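Local atomic coordinates of alpha,alpha-trehalose-phosphate synthase (UDP-forming) (Burkholderia multivorans, PDB entry 5UOF), a protein that belongs to glycosyltransferase family 20 and has the GT-B fold, in which two Rossmann-like domains face each other. Residues Pro96-Arg101 / Ile165-Pro170; Val237-Ile242 / Arg444-Asp449; Gln125-Leu130 / Leu153-Pro158; Gly49-Ile54 / Tyr72-Leu77. One frame throughout, in Å; residues are numbered along the deposited sequence.

How the interactions relate
Interaction 1 is the buried contact of the set and interaction 3 the surface one; interactions 2 and 4 are partly buried. Interactions 1, 3 and 4 belong to the domain built on the sheet that holds strands 12-16 and 135-139. Interactions 3 and 4 touch there, Leu129 CD1 lying 3.8 Å from Ala73 CB, whereas interaction 2 sits among helices with its centre about 35 Å from that of interaction 3. Chemistry follows place. Aromatic and proline rings fill interaction 1, whose polar edge reaches the second subunit. An exposed salt bridge accompanies a small apolar patch in interaction 2, interaction 3 is apolar side-chain packing, and backbone bonds between parallel strands dominate interaction 4.

Interaction 1. Residues Pro96-Arg101 / Ile165-Pro170; sequences PVFHYR and IPFPSP. With EDO (1,2-ethanediol), chain H.
Pro168 lays CD over one face of the Phe98 ring, 3.7 Å from the centroid and 16° off the ring normal, a CH-pi contact. Around that centre, Ile165 CD1 reaches Phe98 CD2 at 3.7 Å, and the Phe167 ring meets Phe98 obliquely, centroids 5.3 Å apart and planes at 79°. Pro166 CD makes a second CH-pi contact, 3.9 Å from the centroid of the His99 ring. Helix 89-98 ends in a Schellman motif with Tyr100, at positive phi, as C-prime residue; Tyr100 CG is anti to its carbonyl carbon, beside the backbone N. The hydroxyl accepts from Ser169 N (OH to N 3.1 Å, 162° at the hydrogen) and from a water that also donates to Phe167 O. OH is bonded to Asp171 of the second subunit as well, so this edge lies at the subunit interface. Buried Pro166 O, by contrast, has no polar partner in the model: the centre is held by apolar and CH-pi contacts, and the directional hydrogen bonds across the contact are at Tyr100 OH.

Interaction 2. Residues Val237-Ile242 / Arg444-Asp449; sequences VYPDAI and RLRAND. With EDO (1,2-ethanediol), chain G.
Asp240 and Arg446 form a salt bridge between two helix ends, the start of helix 239-248 and the last turn of helix 431-447. The contact lies between the segment after strand 226-232 and the one leading into helix 450-472, consistent with the region where the chain of a GT-B protein passes between its domains. Arg446 approaches side-on and gives both donors to one oxygen: NE lies 3.1 Å and NH2 3.2 Å from Asp240 OD1. That oxygen is close to the guanidinium plane, uses its syn lone pair toward NE, and belongs to a carboxylate turned 67° from the guanidinium. Arg446 is extended from CG to NE, which takes NE out to Asp240 OD1 while CG stays beside Pro239. Next to the bridge, Pro239 CG lies 3.9 Å from Arg446 CG and 4.0 Å from Leu445 CB. Farther along, Asp449 CB packs against Val237 O at 3.1 Å.

A water accepts from Val237 N at 2.9 Å. Asp449 is the N-cap of helix 450-472: its side chain caps a backbone N, and OD1 also bonds Ser451. Backbone bonding of Val237 to Leu450 helps position this approach, and Ala383 of helix 376-384 backs Pro239. Beside the N-cap, an ethanediol, probably from the crystallisation liquor, has O2 accepting from Asp449 N at 2.9 Å (173° at the hydrogen) and donating to Arg446 O at 2.7 Å.

Interaction 3. Residues Gln125-Leu130 / Leu153-Pro158; sequences QLAALL and LGVKNP
Leu130 drives its CD1 methyl against the fork of Val155, meeting CG1 at 3.9 Å and CG2 at 4.0 Å. The setting is a Rossmann-like arrangement: strand 135-139, helix 146-152 and strand 159-162 make a beta-alpha-beta crossover, and helix 109-127 precedes it in the chain. A turn and a helix ending meet here. One is a type I beta turn from Ala127 to Leu130, closed by the Leu130 N to Ala127 O bond of 3.2 Å. The other is the Schellman motif that ends helix 146-152, where Gly154 has a phi of 87°.

The turn places two bumps side by side. Ala127 CB fits the shallow hollow between Leu153 and Val155, 3.9 Å from Leu153 CD1 and 4.5 Å from Val155 CG2. Leu130 crosses Val155 at about a right angle. Val155 has CG1 anti to its backbone N (chi1 175°), and with that setting both methyls meet Leu130 CD1. The fit is small, with 168 Å² buried in all and the nearest CA atoms, of Ala127 and Val155, 7.4 Å apart. Beyond the pair, Leu130 also rests on Ile13 and Ile136 of the sheet, while Val155 leans on Leu150. Asn157 borders the patch; its ND2 bonds the carbonyls of Arg131 and Asp134, and its OD1 comes within 4.4 Å of Leu130 CD1.

Interaction 4. Residues Gly49-Ile54 / Tyr72-Leu77; sequences GWNGEI and YATVGL
Glu53 O is gripped twice, by Leu77 N across the contact at 3.1 Å (171° at the hydrogen) and by the indole NE1 of Trp50 at 2.7 Å. Strand 70-77 lies between strands 63-67 and 46-48 in the mixed sheet of its domain. The segments run as parallel strands with a beta bulge: Gly49 pairs with Thr74 and Trp50 with Val75, but Ile54 pairs with Leu77, a register shift of two. Two extra residues are accommodated between Trp50 and Ile54: Asn51 stays against the partner strand, and the chain turns its corner at Gly52. The NE1 donor stands above the carbonyl plane, 36° out of it, while Leu77 N is tilted only 16° from that plane.

Trp50, its CG anti to the backbone N, is clamped on both faces. Gly52 CA lies 3.2 Å above the centre of the indole plane, and on the opposite face Leu77 CD1 sits 3.5 Å from the centroid of the five-membered ring, a CH-pi contact. The NE1 bond, nearly in the ring plane, should fix the rotation of the indole.

Within the bulge, Asn51 N donates to Val75 O at 2.9 Å. Asn51 OD1 accepts from Glu53 N at 3.0 Å, an Asx turn. Tyr86 of helix 79-86 packs on Leu77. Finally, a water bridges the segments, accepting from Asn51 ND2 at 2.8 Å and lying 2.7 Å from Thr74 OG1.

Interaction 1. Residues Pro96-Arg101 / Ile165-Pro170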
loop_
_atom_site.group_PDB
_atom_site.type_symbol
_atom_site.label_atom_id
_atom_site.label_comp_id
_atom_site.label_asym_id
_atom_site.label_seq_id
_atom_site.Cartn_x
_atom_site.Cartn_y
_atom_site.Cartn_z
ATOM N N PRO A 96 -8.352 -4.031 6.399
ATOM C CA PRO A 96 -7.628 -4.294 5.146
ATOM C C PRO A 96 -6.609 -3.220 4.800
ATOM O O PRO A 96 -5.513 -3.560 4.329
ATOM C CB PRO A 96 -8.746 -4.403 4.094
ATOM C CG PRO A 96 -9.929 -3.702 4.705
ATOM C CD PRO A 96 -9.811 -3.997 6.173
ATOM N N VAL A 97 -6.916 -1.936 5.017
ATOM C CA VAL A 97 -5.950 -0.902 4.656
ATOM C C VAL A 97 -4.715 -0.991 5.542
ATOM O O VAL A 97 -3.581 -0.874 5.061
ATOM C CB VAL A 97 -6.582 0.500 4.726
ATOM C CG1 VAL A 97 -5.480 1.561 4.563
ATOM C CG2 VAL A 97 -7.646 0.662 3.630
ATOM N N PHE A 98 -4.906 -1.215 6.848
ATOM C CA PHE A 98 -3.754 -1.303 7.742
ATOM C C PHE A 98 -2.909 -2.540 7.460
ATOM O O PHE A 98 -1.735 -2.573 7.848
ATOM C CB PHE A 98 -4.195 -1.318 9.206
ATOM C CG PHE A 98 -4.606 0.034 9.757
ATOM C CD1 PHE A 98 -5.269 0.971 8.971
ATOM C CD2 PHE A 98 -4.361 0.341 11.088
ATOM C CE1 PHE A 98 -5.677 2.201 9.512
ATOM C CE2 PHE A 98 -4.743 1.560 11.629
ATOM C CZ PHE A 98 -5.414 2.494 10.839
ATOM N N HIS A 99 -3.472 -3.563 6.807
ATOM C CA HIS A 99 -2.674 -4.704 6.360
ATOM C C HIS A 99 -2.249 -4.561 4.909
ATOM O O HIS A 99 -1.916 -5.563 4.256
ATOM C CB HIS A 99 -3.424 -6.013 6.599
ATOM C CG HIS A 99 -3.543 -6.363 8.051
ATOM N ND1 HIS A 99 -4.500 -5.808 8.874
ATOM C CD2 HIS A 99 -2.786 -7.167 8.843
ATOM C CE1 HIS A 99 -4.341 -6.267 10.105
ATOM N NE2 HIS A 99 -3.311 -7.097 10.110
ATOM N N TYR A 100 -2.242 -3.327 4.401
ATOM C CA TYR A 100 -1.703 -3.007 3.079
ATOM C C TYR A 100 -2.502 -3.681 1.964
ATOM O O TYR A 100 -1.973 -4.008 0.897
ATOM C CB TYR A 100 -0.211 -3.353 2.993
ATOM C CG TYR A 100 0.643 -2.326 3.702
ATOM C CD1 TYR A 100 0.742 -2.310 5.083
ATOM C CD2 TYR A 100 1.326 -1.349 2.991
ATOM C CE1 TYR A 100 1.510 -1.353 5.737
ATOM C CE2 TYR A 100 2.084 -0.396 3.631
ATOM C CZ TYR A 100 2.182 -0.400 5.002
ATOM O OH TYR A 100 2.947 0.551 5.635
ATOM N N ARG A 101 -3.801 -3.863 2.197
ATOM C CA ARG A 101 -4.702 -4.351 1.161
ATOM C C ARG A 101 -5.785 -3.318 0.858
ATOM O O ARG A 101 -6.971 -3.563 1.097
ATOM C CB ARG A 101 -5.316 -5.693 1.570
ATOM C CG ARG A 101 -4.328 -6.871 1.645
ATOM C CD ARG A 101 -3.713 -7.209 0.279
ATOM N NE ARG A 101 -4.696 -7.498 -0.768
ATOM C CZ ARG A 101 -5.101 -8.723 -1.108
ATOM N NH1 ARG A 101 -4.631 -9.790 -0.474
ATOM N NH2 ARG A 101 -5.983 -8.881 -2.087
ATOM N N ILE A 165 -2.231 -4.362 15.353
ATOM C CA ILE A 165 -2.026 -4.599 13.924
ATOM C C ILE A 165 -1.046 -3.549 13.405
ATOM O O ILE A 165 -0.671 -2.639 14.159
ATOM C CB ILE A 165 -3.373 -4.569 13.178
ATOM C CG1 ILE A 165 -4.019 -3.187 13.275
ATOM C CG2 ILE A 165 -4.312 -5.628 13.755
ATOM C CD1 ILE A 165 -5.191 -3.030 12.331
ATOM N N PRO A 166 -0.568 -3.646 12.162
ATOM C CA PRO A 166 0.355 -2.624 11.645
ATOM C C PRO A 166 -0.298 -1.254 11.584
ATOM O O PRO A 166 -1.520 -1.122 11.562
ATOM C CB PRO A 166 0.690 -3.128 10.231
ATOM C CG PRO A 166 0.369 -4.622 10.265
ATOM C CD PRO A 166 -0.862 -4.672 11.149
ATOM N N PHE A 167 0.538 -0.215 11.581
ATOM C CA PHE A 167 0.041 1.111 11.222
ATOM C C PHE A 167 0.659 1.501 9.892
ATOM O O PHE A 167 1.893 1.592 9.790
ATOM C CB PHE A 167 0.346 2.165 12.286
ATOM C CG PHE A 167 -0.440 3.423 12.096
ATOM C CD1 PHE A 167 -1.752 3.487 12.525
ATOM C CD2 PHE A 167 0.111 4.523 11.447
ATOM C CE1 PHE A 167 -2.509 4.645 12.324
ATOM C CE2 PHE A 167 -0.639 5.684 11.256
ATOM C CZ PHE A 167 -1.945 5.742 11.705
ATOM N N PRO A 168 -0.151 1.710 8.855
ATOM C CA PRO A 168 0.399 1.933 7.519
ATOM C C PRO A 168 1.017 3.315 7.360
ATOM O O PRO A 168 0.651 4.276 8.040
ATOM C CB PRO A 168 -0.820 1.764 6.609
ATOM C CG PRO A 168 -1.972 2.242 7.461
ATOM C CD PRO A 168 -1.621 1.841 8.885
ATOM N N SER A 169 1.976 3.395 6.430
ATOM C CA SER A 169 2.581 4.671 6.071
ATOM C C SER A 169 1.519 5.627 5.505
ATOM O O SER A 169 0.451 5.194 5.068
ATOM C CB SER A 169 3.698 4.442 5.057
ATOM O OG SER A 169 3.192 3.785 3.915
ATOM N N PRO A 170 1.785 6.941 5.527
ATOM C CA PRO A 170 0.706 7.903 5.202
ATOM C C PRO A 170 0.095 7.702 3.826
ATOM O O PRO A 170 -1.125 7.832 3.673
ATOM C CB PRO A 170 1.406 9.265 5.321
ATOM C CG PRO A 170 2.545 9.029 6.265
ATOM C CD PRO A 170 2.996 7.618 6.028
HETATM C C1 EDO H . -0.530 -1.009 -0.530
HETATM O O1 EDO H . -0.150 -1.326 -1.870
HETATM C C2 EDO H . -1.945 -0.445 -0.545
HETATM O O2 EDO H . -2.871 -1.481 -0.893
HETATM O O HOH W 1 3.895 0.460 8.329
#

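Interaction 2. Residues Val237-Ile242 / Arg444-Asp449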
loop_
_atom_site.group_PDB
_atom_site.type_symbol
_atom_site.label_atom_id
_atom_site.label_comp_id
_atom_site.label_asym_id
_atom_site.label_seq_id
_atom_site.Cartn_x
_atom_site.Cartn_y
_atom_site.Cartn_z
ATOM N N VAL A 237 6.351 -13.211 24.314
ATOM C CA VAL A 237 5.753 -14.402 24.906
ATOM C C VAL A 237 6.528 -14.733 26.173
ATOM O O VAL A 237 7.407 -13.968 26.588
ATOM C CB VAL A 237 5.768 -15.590 23.929
ATOM C CG1 VAL A 237 4.997 -15.244 22.658
ATOM C CG2 VAL A 237 7.210 -15.988 23.597
ATOM N N TYR A 238 6.207 -15.856 26.812
ATOM C CA TYR A 238 7.036 -16.370 27.902
ATOM C C TYR A 238 7.735 -17.622 27.393
ATOM O O TYR A 238 7.187 -18.729 27.485
ATOM C CB TYR A 238 6.209 -16.670 29.157
ATOM C CG TYR A 238 5.707 -15.424 29.861
ATOM C CD1 TYR A 238 6.595 -14.522 30.433
ATOM C CD2 TYR A 238 4.348 -15.172 29.984
ATOM C CE1 TYR A 238 6.143 -13.384 31.096
ATOM C CE2 TYR A 238 3.888 -14.041 30.640
ATOM C CZ TYR A 238 4.790 -13.151 31.196
ATOM O OH TYR A 238 4.344 -12.023 31.866
ATOM N N PRO A 239 8.938 -17.496 26.827
ATOM C CA PRO A 239 9.498 -18.623 26.068
ATOM C C PRO A 239 9.814 -19.836 26.922
ATOM O O PRO A 239 9.628 -20.964 26.451
ATOM C CB PRO A 239 10.760 -18.023 25.422
ATOM C CG PRO A 239 11.089 -16.826 26.250
ATOM C CD PRO A 239 9.785 -16.296 26.764
ATOM N N ASP A 240 10.275 -19.643 28.164
ATOM C CA ASP A 240 10.566 -20.796 29.012
ATOM C C ASP A 240 9.287 -21.547 29.371
ATOM O O ASP A 240 9.279 -22.782 29.432
ATOM C CB ASP A 240 11.315 -20.352 30.271
ATOM C CG ASP A 240 12.663 -19.699 29.957
ATOM O OD1 ASP A 240 13.188 -19.885 28.837
ATOM O OD2 ASP A 240 13.207 -19.006 30.846
ATOM N N ALA A 241 8.187 -20.818 29.574
ATOM C CA ALA A 241 6.911 -21.461 29.872
ATOM C C ALA A 241 6.393 -22.251 28.678
ATOM O O ALA A 241 5.842 -23.346 28.847
ATOM C CB ALA A 241 5.886 -20.413 30.310
ATOM N N ILE A 242 6.555 -21.712 27.463
ATOM C CA ILE A 242 6.148 -22.437 26.265
ATOM C C ILE A 242 6.956 -23.718 26.113
ATOM O O ILE A 242 6.406 -24.786 25.813
ATOM C CB ILE A 242 6.269 -21.518 25.035
ATOM C CG1 ILE A 242 5.168 -20.448 25.097
ATOM C CG2 ILE A 242 6.198 -22.321 23.744
ATOM C CD1 ILE A 242 5.333 -19.309 24.109
ATOM N N ARG A 444 16.676 -13.070 22.065
ATOM C CA ARG A 444 15.787 -11.931 21.845
ATOM C C ARG A 444 14.436 -12.147 22.519
ATOM O O ARG A 444 13.874 -11.218 23.119
ATOM C CB ARG A 444 15.608 -11.686 20.341
ATOM C CG ARG A 444 16.885 -11.268 19.593
ATOM C CD ARG A 444 17.469 -9.946 20.111
ATOM N NE ARG A 444 16.537 -8.822 19.996
ATOM C CZ ARG A 444 16.465 -7.995 18.954
ATOM N NH1 ARG A 444 17.267 -8.159 17.906
ATOM N NH2 ARG A 444 15.581 -7.000 18.961
ATOM N N LEU A 445 13.888 -13.364 22.434
ATOM C CA LEU A 445 12.605 -13.621 23.093
ATOM C C LEU A 445 12.720 -13.437 24.595
ATOM O O LEU A 445 11.795 -12.932 25.240
ATOM C CB LEU A 445 12.107 -15.032 22.790
ATOM C CG LEU A 445 11.787 -15.342 21.327
ATOM C CD1 LEU A 445 11.371 -16.795 21.176
ATOM C CD2 LEU A 445 10.671 -14.418 20.838
ATOM N N ARG A 446 13.848 -13.858 25.174
ATOM C CA ARG A 446 13.996 -13.763 26.621
ATOM C C ARG A 446 14.213 -12.329 27.081
ATOM O O ARG A 446 13.886 -11.997 28.228
ATOM C CB ARG A 446 15.148 -14.644 27.085
ATOM C CG ARG A 446 14.819 -16.129 27.064
ATOM C CD ARG A 446 16.035 -16.946 27.486
ATOM N NE ARG A 446 15.690 -18.341 27.718
ATOM C CZ ARG A 446 16.536 -19.358 27.561
ATOM N NH1 ARG A 446 17.783 -19.140 27.153
ATOM N NH2 ARG A 446 16.127 -20.597 27.801
ATOM N N ALA A 447 14.777 -11.481 26.225
ATOM C CA ALA A 447 15.037 -10.092 26.580
ATOM C C ALA A 447 13.838 -9.193 26.337
ATOM O O ALA A 447 13.838 -8.048 26.794
ATOM C CB ALA A 447 16.237 -9.551 25.806
ATOM N N ASN A 448 12.828 -9.682 25.625
ATOM C CA ASN A 448 11.583 -8.949 25.418
ATOM C C ASN A 448 10.421 -9.917 25.633
ATOM O O ASN A 448 9.607 -10.165 24.742
ATOM C CB ASN A 448 11.527 -8.323 24.023
ATOM C CG ASN A 448 10.240 -7.580 23.790
ATOM O OD1 ASN A 448 9.696 -6.990 24.723
ATOM N ND2 ASN A 448 9.712 -7.641 22.563
ATOM N N ASP A 449 10.346 -10.495 26.830
ATOM C CA ASP A 449 9.231 -11.388 27.096
ATOM C C ASP A 449 7.972 -10.564 27.378
ATOM O O ASP A 449 8.004 -9.333 27.428
ATOM C CB ASP A 449 9.578 -12.393 28.212
ATOM C CG ASP A 449 9.580 -11.800 29.628
ATOM O OD1 ASP A 449 9.035 -10.718 29.886
ATOM O OD2 ASP A 449 10.138 -12.467 30.525
HETATM C C1 EDO G . 12.180 -9.258 31.321
HETATM O O1 EDO G . 11.702 -10.546 31.742
HETATM C C2 EDO G . 12.996 -9.396 30.037
HETATM O O2 EDO G . 12.219 -10.042 29.013
HETATM O O HOH W 2 9.259 -13.180 23.882
#

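Interaction 3. Residues Gln125-Leu130 / Leu153-Pro158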
loop_
_atom_site.group_PDB
_atom_site.type_symbol
_atom_site.label_atom_id
_atom_site.label_comp_id
_atom_site.label_asym_id
_atom_site.label_seq_id
_atom_site.Cartn_x
_atom_site.Cartn_y
_atom_site.Cartn_z
ATOM N N GLN A 125 -20.679 4.216 28.874
ATOM C CA GLN A 125 -20.849 3.160 29.874
ATOM C C GLN A 125 -19.662 3.103 30.828
ATOM O O GLN A 125 -19.840 2.958 32.045
ATOM C CB GLN A 125 -21.052 1.807 29.193
ATOM C CG GLN A 125 -22.383 1.658 28.469
ATOM C CD GLN A 125 -23.557 1.663 29.419
ATOM O OE1 GLN A 125 -23.583 0.910 30.392
ATOM N NE2 GLN A 125 -24.532 2.524 29.154
ATOM N N LEU A 126 -18.441 3.230 30.296
ATOM C CA LEU A 126 -17.252 3.160 31.143
ATOM C C LEU A 126 -17.138 4.377 32.060
ATOM O O LEU A 126 -16.722 4.249 33.219
ATOM C CB LEU A 126 -16.001 3.031 30.281
ATOM C CG LEU A 126 -14.701 3.024 31.088
ATOM C CD1 LEU A 126 -14.664 1.812 32.013
ATOM C CD2 LEU A 126 -13.499 3.054 30.188
ATOM N N ALA A 127 -17.517 5.557 31.563
ATOM C CA ALA A 127 -17.167 6.804 32.239
ATOM C C ALA A 127 -17.704 6.843 33.665
ATOM O O ALA A 127 -17.030 7.342 34.575
ATOM C CB ALA A 127 -17.691 7.995 31.436
ATOM N N ALA A 128 -18.903 6.302 33.883
ATOM C CA ALA A 128 -19.506 6.333 35.208
ATOM C C ALA A 128 -18.741 5.478 36.209
ATOM O O ALA A 128 -18.881 5.684 37.417
ATOM C CB ALA A 128 -20.961 5.870 35.134
ATOM N N LEU A 129 -17.931 4.533 35.738
ATOM C CA LEU A 129 -17.178 3.655 36.628
ATOM C C LEU A 129 -15.798 4.197 36.978
ATOM O O LEU A 129 -15.106 3.589 37.804
ATOM C CB LEU A 129 -17.014 2.272 35.994
ATOM C CG LEU A 129 -18.257 1.599 35.427
ATOM C CD1 LEU A 129 -17.872 0.339 34.671
ATOM C CD2 LEU A 129 -19.241 1.287 36.533
ATOM N N LEU A 130 -15.390 5.319 36.388
ATOM C CA LEU A 130 -14.035 5.824 36.551
ATOM C C LEU A 130 -13.855 6.590 37.850
ATOM O O LEU A 130 -14.751 7.311 38.299
ATOM C CB LEU A 130 -13.668 6.740 35.388
ATOM C CG LEU A 130 -13.527 6.018 34.053
ATOM C CD1 LEU A 130 -13.245 6.998 32.928
ATOM C CD2 LEU A 130 -12.412 4.964 34.147
ATOM N N LEU A 153 -16.484 13.460 27.137
ATOM C CA LEU A 153 -17.250 13.334 28.370
ATOM C C LEU A 153 -16.564 13.999 29.557
ATOM O O LEU A 153 -17.061 13.892 30.681
ATOM C CB LEU A 153 -17.512 11.854 28.685
ATOM C CG LEU A 153 -18.299 11.091 27.615
ATOM C CD1 LEU A 153 -18.376 9.609 27.940
ATOM C CD2 LEU A 153 -19.694 11.679 27.452
ATOM N N GLY A 154 -15.444 14.680 29.336
ATOM C CA GLY A 154 -14.720 15.328 30.405
ATOM C C GLY A 154 -13.714 14.460 31.131
ATOM O O GLY A 154 -13.213 14.878 32.181
ATOM N N VAL A 155 -13.398 13.273 30.609
ATOM C CA VAL A 155 -12.437 12.378 31.244
ATOM C C VAL A 155 -11.030 12.928 31.040
ATOM O O VAL A 155 -10.563 13.079 29.904
ATOM C CB VAL A 155 -12.561 10.953 30.684
ATOM C CG1 VAL A 155 -11.473 10.041 31.250
ATOM C CG2 VAL A 155 -13.940 10.392 30.992
ATOM N N LYS A 156 -10.344 13.221 32.142
ATOM C CA LYS A 156 -8.985 13.739 32.104
ATOM C C LYS A 156 -7.944 12.696 32.485
ATOM O O LYS A 156 -6.753 13.023 32.541
ATOM C CB LYS A 156 -8.871 14.958 33.024
ATOM C CG LYS A 156 -9.865 16.041 32.663
ATOM C CD LYS A 156 -9.535 17.368 33.311
ATOM C CE LYS A 156 -10.462 18.445 32.765
ATOM N NZ LYS A 156 -10.577 18.341 31.277
ATOM N N ASN A 157 -8.358 11.452 32.727
ATOM C CA ASN A 157 -7.447 10.404 33.158
ATOM C C ASN A 157 -6.326 10.189 32.141
ATOM O O ASN A 157 -6.493 10.472 30.951
ATOM C CB ASN A 157 -8.204 9.091 33.334
ATOM C CG ASN A 157 -9.274 9.174 34.391
ATOM O OD1 ASN A 157 -10.227 9.952 34.276
ATOM N ND2 ASN A 157 -9.130 8.362 35.427
ATOM N N PRO A 158 -5.186 9.654 32.575
ATOM C CA PRO A 158 -4.227 9.114 31.604
ATOM C C PRO A 158 -4.889 8.001 30.810
ATOM O O PRO A 158 -5.484 7.085 31.381
ATOM C CB PRO A 158 -3.089 8.578 32.483
ATOM C CG PRO A 158 -3.260 9.284 33.814
ATOM C CD PRO A 158 -4.735 9.444 33.963
#

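Interaction 4. Residues Gly49-Ile54 / Tyr72-Leu77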
loop_
_atom_site.group_PDB
_atom_site.type_symbol
_atom_site.label_atom_id
_atom_site.label_comp_id
_atom_site.label_asym_id
_atom_site.label_seq_id
_atom_site.Cartn_x
_atom_site.Cartn_y
_atom_site.Cartn_z
ATOM N N GLY A 49 -15.508 -4.412 28.903
ATOM C CA GLY A 49 -15.729 -4.795 27.524
ATOM C C GLY A 49 -16.951 -5.684 27.382
ATOM O O GLY A 49 -17.748 -5.839 28.311
ATOM N N TRP A 50 -17.062 -6.277 26.193
ATOM C CA TRP A 50 -18.184 -7.139 25.838
ATOM C C TRP A 50 -18.147 -8.447 26.617
ATOM O O TRP A 50 -17.076 -9.019 26.849
ATOM C CB TRP A 50 -18.125 -7.440 24.342
ATOM C CG TRP A 50 -19.286 -8.199 23.787
ATOM C CD1 TRP A 50 -20.586 -8.122 24.182
ATOM C CD2 TRP A 50 -19.248 -9.137 22.704
ATOM N NE1 TRP A 50 -21.365 -8.959 23.415
ATOM C CE2 TRP A 50 -20.566 -9.591 22.498
ATOM C CE3 TRP A 50 -18.223 -9.639 21.890
ATOM C CZ2 TRP A 50 -20.890 -10.526 21.512
ATOM C CZ3 TRP A 50 -18.546 -10.568 20.910
ATOM C CH2 TRP A 50 -19.867 -11.004 20.734
ATOM N N ASN A 51 -19.327 -8.943 26.994
ATOM C CA ASN A 51 -19.437 -10.246 27.638
ATOM C C ASN A 51 -19.652 -11.388 26.645
ATOM O O ASN A 51 -19.862 -12.530 27.070
ATOM C CB ASN A 51 -20.563 -10.241 28.691
ATOM C CG ASN A 51 -21.923 -9.863 28.111
ATOM O OD1 ASN A 51 -22.098 -9.773 26.899
ATOM N ND2 ASN A 51 -22.897 -9.644 28.990
ATOM N N GLY A 52 -19.599 -11.118 25.339
ATOM C CA GLY A 52 -19.818 -12.155 24.356
ATOM C C GLY A 52 -21.269 -12.491 24.071
ATOM O O GLY A 52 -21.527 -13.377 23.246
ATOM N N GLU A 53 -22.221 -11.807 24.701
ATOM C CA GLU A 53 -23.637 -12.107 24.544
ATOM C C GLU A 53 -24.325 -11.048 23.693
ATOM O O GLU A 53 -23.933 -9.877 23.687
ATOM C CB GLU A 53 -24.345 -12.184 25.903
ATOM C CG GLU A 53 -23.612 -12.979 26.974
ATOM C CD GLU A 53 -23.841 -14.474 26.868
ATOM O OE1 GLU A 53 -23.771 -15.019 25.745
ATOM O OE2 GLU A 53 -24.096 -15.107 27.916
ATOM N N ILE A 54 -25.369 -11.470 22.988
ATOM C CA ILE A 54 -26.264 -10.562 22.281
ATOM C C ILE A 54 -27.497 -10.339 23.143
ATOM O O ILE A 54 -28.040 -11.287 23.724
ATOM C CB ILE A 54 -26.644 -11.112 20.895
ATOM C CG1 ILE A 54 -25.405 -11.210 20.012
ATOM C CG2 ILE A 54 -27.684 -10.219 20.232
ATOM C CD1 ILE A 54 -24.759 -9.872 19.756
ATOM N N TYR A 72 -14.566 -7.256 36.780
ATOM C CA TYR A 72 -14.933 -7.409 35.379
ATOM C C TYR A 72 -16.249 -6.675 35.160
ATOM O O TYR A 72 -17.269 -7.032 35.763
ATOM C CB TYR A 72 -15.038 -8.885 35.002
ATOM C CG TYR A 72 -13.758 -9.654 35.278
ATOM C CD1 TYR A 72 -12.763 -9.752 34.311
ATOM C CD2 TYR A 72 -13.535 -10.257 36.510
ATOM C CE1 TYR A 72 -11.592 -10.441 34.553
ATOM C CE2 TYR A 72 -12.360 -10.946 36.763
ATOM C CZ TYR A 72 -11.393 -11.034 35.779
ATOM O OH TYR A 72 -10.221 -11.719 36.017
ATOM N N ALA A 73 -16.210 -5.633 34.332
ATOM C CA ALA A 73 -17.351 -4.766 34.054
ATOM C C ALA A 73 -17.753 -4.979 32.603
ATOM O O ALA A 73 -17.041 -4.551 31.689
ATOM C CB ALA A 73 -17.003 -3.300 34.311
ATOM N N THR A 74 -18.888 -5.639 32.382
ATOM C CA THR A 74 -19.221 -6.120 31.049
ATOM C C THR A 74 -20.633 -5.720 30.651
ATOM O O THR A 74 -21.524 -5.568 31.495
ATOM C CB THR A 74 -19.081 -7.650 30.953
ATOM O OG1 THR A 74 -19.935 -8.275 31.926
ATOM C CG2 THR A 74 -17.644 -8.074 31.223
ATOM N N VAL A 75 -20.819 -5.549 29.345
ATOM C CA VAL A 75 -22.127 -5.329 28.744
ATOM C C VAL A 75 -22.322 -6.355 27.639
ATOM O O VAL A 75 -21.358 -6.850 27.044
ATOM C CB VAL A 75 -22.293 -3.901 28.171
ATOM C CG1 VAL A 75 -22.177 -2.855 29.270
ATOM C CG2 VAL A 75 -21.279 -3.640 27.079
ATOM N N GLY A 76 -23.584 -6.693 27.380
ATOM C CA GLY A 76 -23.930 -7.308 26.121
ATOM C C GLY A 76 -23.989 -6.264 25.025
ATOM O O GLY A 76 -23.891 -5.063 25.276
ATOM N N LEU A 77 -24.130 -6.736 23.791
ATOM C CA LEU A 77 -24.322 -5.878 22.630
ATOM C C LEU A 77 -25.623 -6.264 21.941
ATOM O O LEU A 77 -25.968 -7.448 21.875
ATOM C CB LEU A 77 -23.153 -6.014 21.652
ATOM C CG LEU A 77 -21.767 -5.578 22.133
ATOM C CD1 LEU A 77 -20.685 -6.066 21.168
ATOM C CD2 LEU A 77 -21.723 -4.059 22.287
HETATM O O HOH W 3 -22.493 -8.928 31.628
#